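Local atomic coordinates of cytosol aminopeptidase (Coxiella burnetii, PDB entry 3IJ3), a protein that probably acts as a manganese-dependent aminopeptidase of the M17 family, removing residues from the N-termini of peptides. Residues I38-W51 with A84-E96. Sequence-based numbering, arbitrary orientation.
Sequences IPIQPMMPDELPDW and ALQRVLLGVSDYE
Leu89 and Trp51 meet over the strand pair, the forked leucine end rising to the flat indole: CD2 lies over one face of the six-membered ring, 4.2 Å from its centroid, a CH-pi contact, while CD1 reaches Trp51 CZ3. The bent chain of Met43 brings its CE over the same ring face, and Leu48 CD1 touches Leu89 CD1. On the other face of the sheet Ile40 lies beside Val88 and Leu90, beta-branched and leucine side chains suited to filling the layer that Leu104 and Phe113 complete. The backbones of 38-43 and 85-91 run parallel, with Ile40 opposite Val88 and Met43 opposite Gly91, as neighbouring inner strands of the N-terminal domain's mixed sheet, flanked by 111-114 and antiparallel 75-79. Pro42 costs this pairing nothing, since its N faces the 111-114 side and the donors here are Gln41 and Met43; Pro39 instead sets its CD against Gln86 O where the pairing starts. Gln41 N reaches Val88 O at 2.9 Å, and Val88 N binds Pro39 O. After Met43 the chain leaves the sheet and enters the helix that carries Trp51 back over it. Toward the polar end, Met44 crosses the Tyr95 ring, with CG over its face and SD oblique to it, 4.1 Å from the centroid, a Met-aromatic contact that a flexible thioether readily makes. Tyr95 OH is gripped twice: it accepts a bent bond from Met44 N (3.1 Å, 136°) and donates to Glu47 OE1 at 3.0 Å, meeting the carboxylate on its anti side. At the other end, Arg87 bends at chi3 (-53°), laying its guanidinium face against Pro39 CG, 3.6 Å above the plane, with the amide of extended Gln41 turned 83° to it and OE1 2.8 Å from NH1.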
loop_
_atom_site.group_PDB
_atom_site.type_symbol
_atom_site.label_atom_id
_atom_site.label_comp_id
_atom_site.label_asym_id
_atom_site.label_seq_id
_atom_site.Cartn_x
_atom_site.Cartn_y
_atom_site.Cartn_z
ATOM N N ILE A 38 -31.233 17.116 -45.864
ATOM C CA ILE A 38 -31.652 17.945 -44.717
ATOM C C ILE A 38 -30.466 18.791 -44.231
ATOM O O ILE A 38 -29.413 18.240 -43.855
ATOM C CB ILE A 38 -32.133 17.064 -43.550
ATOM C CG1 ILE A 38 -33.265 16.143 -44.005
ATOM C CG2 ILE A 38 -32.570 17.933 -42.337
ATOM C CD1 ILE A 38 -33.558 14.995 -43.041
ATOM N N PRO A 39 -30.593 20.127 -44.272
ATOM C CA PRO A 39 -29.470 20.935 -43.812
ATOM C C PRO A 39 -29.243 20.908 -42.299
ATOM O O PRO A 39 -30.201 20.871 -41.523
ATOM C CB PRO A 39 -29.845 22.352 -44.255
ATOM C CG PRO A 39 -31.361 22.350 -44.290
ATOM C CD PRO A 39 -31.712 20.954 -44.777
ATOM N N ILE A 40 -27.963 20.889 -41.916
ATOM C CA ILE A 40 -27.517 21.009 -40.529
ATOM C C ILE A 40 -26.804 22.354 -40.507
ATOM O O ILE A 40 -25.869 22.586 -41.284
ATOM C CB ILE A 40 -26.560 19.903 -40.120
ATOM C CG1 ILE A 40 -27.268 18.542 -40.179
ATOM C CG2 ILE A 40 -26.047 20.165 -38.731
ATOM C CD1 ILE A 40 -26.316 17.346 -39.909
ATOM N N GLN A 41 -27.226 23.235 -39.614
ATOM C CA GLN A 41 -26.669 24.584 -39.545
ATOM C C GLN A 41 -26.136 24.920 -38.156
ATOM O O GLN A 41 -26.874 24.823 -37.184
ATOM C CB GLN A 41 -27.770 25.581 -39.915
ATOM C CG GLN A 41 -27.372 27.071 -39.835
ATOM C CD GLN A 41 -28.488 27.984 -40.251
ATOM O OE1 GLN A 41 -29.554 27.527 -40.695
ATOM N NE2 GLN A 41 -28.271 29.297 -40.098
ATOM N N PRO A 42 -24.859 25.338 -38.062
ATOM C CA PRO A 42 -24.354 25.711 -36.747
ATOM C C PRO A 42 -24.976 27.028 -36.277
ATOM O O PRO A 42 -25.324 27.899 -37.095
ATOM C CB PRO A 42 -22.842 25.868 -36.977
ATOM C CG PRO A 42 -22.741 26.299 -38.390
ATOM C CD PRO A 42 -23.843 25.551 -39.111
ATOM N N MET A 43 -25.103 27.172 -34.968
ATOM C CA MET A 43 -25.733 28.344 -34.395
ATOM C C MET A 43 -25.181 28.659 -33.016
ATOM O O MET A 43 -24.895 27.768 -32.230
ATOM C CB MET A 43 -27.250 28.068 -34.283
ATOM C CG MET A 43 -28.131 29.223 -33.751
ATOM S SD MET A 43 -28.033 30.704 -34.751
ATOM C CE MET A 43 -28.664 30.196 -36.355
ATOM N N MET A 44 -24.996 29.947 -32.748
ATOM C CA MET A 44 -24.579 30.406 -31.436
ATOM C C MET A 44 -25.725 31.241 -30.888
ATOM O O MET A 44 -26.525 31.784 -31.663
ATOM C CB MET A 44 -23.275 31.203 -31.493
ATOM C CG MET A 44 -22.084 30.362 -31.887
ATOM S SD MET A 44 -20.520 31.188 -31.625
ATOM C CE MET A 44 -20.392 31.158 -29.833
ATOM N N PRO A 45 -25.830 31.331 -29.555
ATOM C CA PRO A 45 -26.908 32.077 -28.923
ATOM C C PRO A 45 -27.132 33.488 -29.450
ATOM O O PRO A 45 -28.279 33.890 -29.662
ATOM C CB PRO A 45 -26.473 32.131 -27.458
ATOM C CG PRO A 45 -25.670 30.916 -27.271
ATOM C CD PRO A 45 -24.956 30.681 -28.561
ATOM N N ASP A 46 -26.049 34.234 -29.659
ATOM C CA ASP A 46 -26.164 35.622 -30.102
ATOM C C ASP A 46 -26.777 35.804 -31.473
ATOM O O ASP A 46 -27.369 36.853 -31.743
ATOM C CB ASP A 46 -24.801 36.326 -30.065
ATOM C CG ASP A 46 -24.301 36.593 -28.634
ATOM O OD1 ASP A 46 -25.053 36.383 -27.652
ATOM O OD2 ASP A 46 -23.147 37.036 -28.499
ATOM N N GLU A 47 -26.636 34.808 -32.338
ATOM C CA GLU A 47 -27.174 34.911 -33.699
ATOM C C GLU A 47 -28.583 34.373 -33.853
ATOM O O GLU A 47 -29.238 34.623 -34.860
ATOM C CB GLU A 47 -26.260 34.192 -34.710
ATOM C CG GLU A 47 -24.998 34.981 -35.080
ATOM C CD GLU A 47 -24.033 35.114 -33.927
ATOM O OE1 GLU A 47 -23.632 34.068 -33.385
ATOM O OE2 GLU A 47 -23.663 36.261 -33.584
ATOM N N LEU A 48 -29.062 33.651 -32.854
ATOM C CA LEU A 48 -30.367 33.000 -32.976
ATOM C C LEU A 48 -31.560 33.958 -33.147
ATOM O O LEU A 48 -32.399 33.733 -34.021
ATOM C CB LEU A 48 -30.564 31.989 -31.831
ATOM C CG LEU A 48 -31.810 31.113 -31.850
ATOM C CD1 LEU A 48 -31.937 30.374 -33.168
ATOM C CD2 LEU A 48 -31.762 30.139 -30.653
ATOM N N PRO A 49 -31.621 35.049 -32.356
ATOM C CA PRO A 49 -32.758 35.960 -32.487
ATOM C C PRO A 49 -32.915 36.536 -33.893
ATOM O O PRO A 49 -34.019 36.520 -34.442
ATOM C CB PRO A 49 -32.440 37.060 -31.465
ATOM C CG PRO A 49 -31.623 36.382 -30.446
ATOM C CD PRO A 49 -30.769 35.413 -31.212
ATOM N N ASP A 50 -31.819 37.033 -34.462
ATOM C CA ASP A 50 -31.831 37.579 -35.828
ATOM C C ASP A 50 -32.138 36.508 -36.866
ATOM O O ASP A 50 -32.810 36.780 -37.853
ATOM C CB ASP A 50 -30.487 38.223 -36.182
ATOM C CG ASP A 50 -30.256 39.535 -35.467
ATOM O OD1 ASP A 50 -31.227 40.140 -34.978
ATOM O OD2 ASP A 50 -29.085 39.959 -35.413
ATOM N N TRP A 51 -31.611 35.304 -36.671
ATOM C CA TRP A 51 -31.885 34.228 -37.603
ATOM C C TRP A 51 -33.383 33.902 -37.587
ATOM O O TRP A 51 -33.996 33.766 -38.645
ATOM C CB TRP A 51 -31.077 32.972 -37.283
ATOM C CG TRP A 51 -31.367 31.891 -38.246
ATOM C CD1 TRP A 51 -30.872 31.773 -39.509
ATOM C CD2 TRP A 51 -32.229 30.772 -38.046
ATOM N NE1 TRP A 51 -31.372 30.650 -40.108
ATOM C CE2 TRP A 51 -32.206 30.014 -39.230
ATOM C CE3 TRP A 51 -33.024 30.335 -36.978
ATOM C CZ2 TRP A 51 -32.945 28.848 -39.381
ATOM C CZ3 TRP A 51 -33.765 29.182 -37.134
ATOM C CH2 TRP A 51 -33.718 28.451 -38.326
ATOM N N ALA A 84 -42.192 16.182 -41.725
ATOM C CA ALA A 84 -40.884 15.648 -42.061
ATOM C C ALA A 84 -39.883 16.651 -41.517
ATOM O O ALA A 84 -40.260 17.755 -41.139
ATOM C CB ALA A 84 -40.721 15.513 -43.581
ATOM N N LEU A 85 -38.602 16.286 -41.489
ATOM C CA LEU A 85 -37.555 17.162 -40.950
ATOM C C LEU A 85 -37.109 18.197 -41.999
ATOM O O LEU A 85 -36.706 17.840 -43.114
ATOM C CB LEU A 85 -36.373 16.303 -40.459
ATOM C CG LEU A 85 -35.252 16.869 -39.580
ATOM C CD1 LEU A 85 -35.790 17.406 -38.277
ATOM C CD2 LEU A 85 -34.195 15.800 -39.272
ATOM N N GLN A 86 -37.161 19.470 -41.620
ATOM C CA GLN A 86 -36.797 20.580 -42.489
ATOM C C GLN A 86 -35.301 20.945 -42.342
ATOM O O GLN A 86 -34.613 21.206 -43.332
ATOM C CB GLN A 86 -37.626 21.817 -42.075
ATOM C CG GLN A 86 -37.311 23.109 -42.819
ATOM C CD GLN A 86 -38.052 24.326 -42.253
ATOM O OE1 GLN A 86 -37.462 25.377 -42.085
ATOM N NE2 GLN A 86 -39.324 24.167 -41.925
ATOM N N ARG A 87 -34.824 20.962 -41.104
ATOM C CA ARG A 87 -33.468 21.440 -40.787
ATOM C C ARG A 87 -33.099 21.099 -39.390
ATOM O O ARG A 87 -33.964 20.919 -38.545
ATOM C CB ARG A 87 -33.456 22.986 -40.920
ATOM C CG ARG A 87 -32.230 23.759 -40.365
ATOM C CD ARG A 87 -32.398 25.296 -40.570
ATOM N NE ARG A 87 -32.697 25.576 -41.969
ATOM C CZ ARG A 87 -31.791 25.745 -42.934
ATOM N NH1 ARG A 87 -30.481 25.732 -42.678
ATOM N NH2 ARG A 87 -32.209 25.958 -44.173
ATOM N N VAL A 88 -31.801 21.005 -39.128
ATOM C CA VAL A 88 -31.339 20.778 -37.777
ATOM C C VAL A 88 -30.370 21.896 -37.395
ATOM O O VAL A 88 -29.396 22.162 -38.106
ATOM C CB VAL A 88 -30.659 19.405 -37.597
ATOM C CG1 VAL A 88 -30.087 19.252 -36.164
ATOM C CG2 VAL A 88 -31.656 18.270 -37.888
ATOM N N LEU A 89 -30.655 22.589 -36.303
ATOM C CA LEU A 89 -29.719 23.588 -35.794
ATOM C C LEU A 89 -28.810 22.879 -34.796
ATOM O O LEU A 89 -29.271 22.064 -34.005
ATOM C CB LEU A 89 -30.429 24.742 -35.070
ATOM C CG LEU A 89 -31.481 25.483 -35.871
ATOM C CD1 LEU A 89 -32.205 26.522 -34.964
ATOM C CD2 LEU A 89 -30.819 26.123 -37.063
ATOM N N LEU A 90 -27.517 23.162 -34.859
ATOM C CA LEU A 90 -26.529 22.618 -33.916
ATOM C C LEU A 90 -25.882 23.772 -33.141
ATOM O O LEU A 90 -25.251 24.657 -33.727
ATOM C CB LEU A 90 -25.427 21.829 -34.652
ATOM C CG LEU A 90 -24.225 21.356 -33.829
ATOM C CD1 LEU A 90 -24.634 20.288 -32.788
ATOM C CD2 LEU A 90 -23.084 20.856 -34.771
ATOM N N GLY A 91 -26.026 23.768 -31.824
ATOM C CA GLY A 91 -25.364 24.788 -31.013
ATOM C C GLY A 91 -23.862 24.512 -31.046
ATOM O O GLY A 91 -23.448 23.371 -30.878
ATOM N N VAL A 92 -23.057 25.538 -31.298
ATOM C CA VAL A 92 -21.600 25.385 -31.322
ATOM C C VAL A 92 -20.900 26.311 -30.298
ATOM O O VAL A 92 -21.431 27.378 -29.962
ATOM C CB VAL A 92 -21.039 25.615 -32.755
ATOM C CG1 VAL A 92 -21.639 24.575 -33.731
ATOM C CG2 VAL A 92 -21.328 27.022 -33.245
ATOM N N SER A 93 -19.764 25.854 -29.769
ATOM C CA SER A 93 -18.969 26.615 -28.771
ATOM C C SER A 93 -18.448 27.895 -29.416
ATOM O O SER A 93 -18.279 28.937 -28.770
ATOM C CB SER A 93 -17.780 25.787 -28.289
ATOM O OG SER A 93 -18.170 24.496 -27.869
ATOM N N ASP A 94 -18.159 27.779 -30.718
ATOM C CA ASP A 94 -17.678 28.877 -31.571
ATOM C C ASP A 94 -17.817 28.406 -33.041
ATOM O O ASP A 94 -17.894 27.199 -33.276
ATOM C CB ASP A 94 -16.221 29.204 -31.244
ATOM C CG ASP A 94 -15.730 30.454 -31.947
ATOM O OD1 ASP A 94 -16.569 31.309 -32.317
ATOM O OD2 ASP A 94 -14.505 30.587 -32.112
ATOM N N TYR A 95 -17.863 29.324 -34.022
ATOM C CA TYR A 95 -17.984 28.911 -35.428
ATOM C C TYR A 95 -16.725 28.237 -36.013
ATOM O O TYR A 95 -16.783 27.674 -37.112
ATOM C CB TYR A 95 -18.482 30.069 -36.305
ATOM C CG TYR A 95 -19.910 30.476 -35.983
ATOM C CD1 TYR A 95 -20.995 29.716 -36.433
ATOM C CD2 TYR A 95 -20.182 31.623 -35.236
ATOM C CE1 TYR A 95 -22.336 30.104 -36.132
ATOM C CE2 TYR A 95 -21.501 32.003 -34.931
ATOM C CZ TYR A 95 -22.563 31.243 -35.378
ATOM O OH TYR A 95 -23.847 31.639 -35.073
ATOM N N GLU A 96 -15.611 28.273 -35.276
ATOM C CA GLU A 96 -14.356 27.630 -35.713
ATOM C C GLU A 96 -13.910 26.436 -34.835
ATOM O O GLU A 96 -12.821 25.907 -35.040
ATOM C CB GLU A 96 -13.220 28.662 -35.764
ATOM C CG GLU A 96 -13.392 29.781 -36.796
ATOM C CD GLU A 96 -14.454 30.804 -36.416
ATOM O OE1 GLU A 96 -15.239 31.213 -37.303
ATOM O OE2 GLU A 96 -14.518 31.192 -35.230
#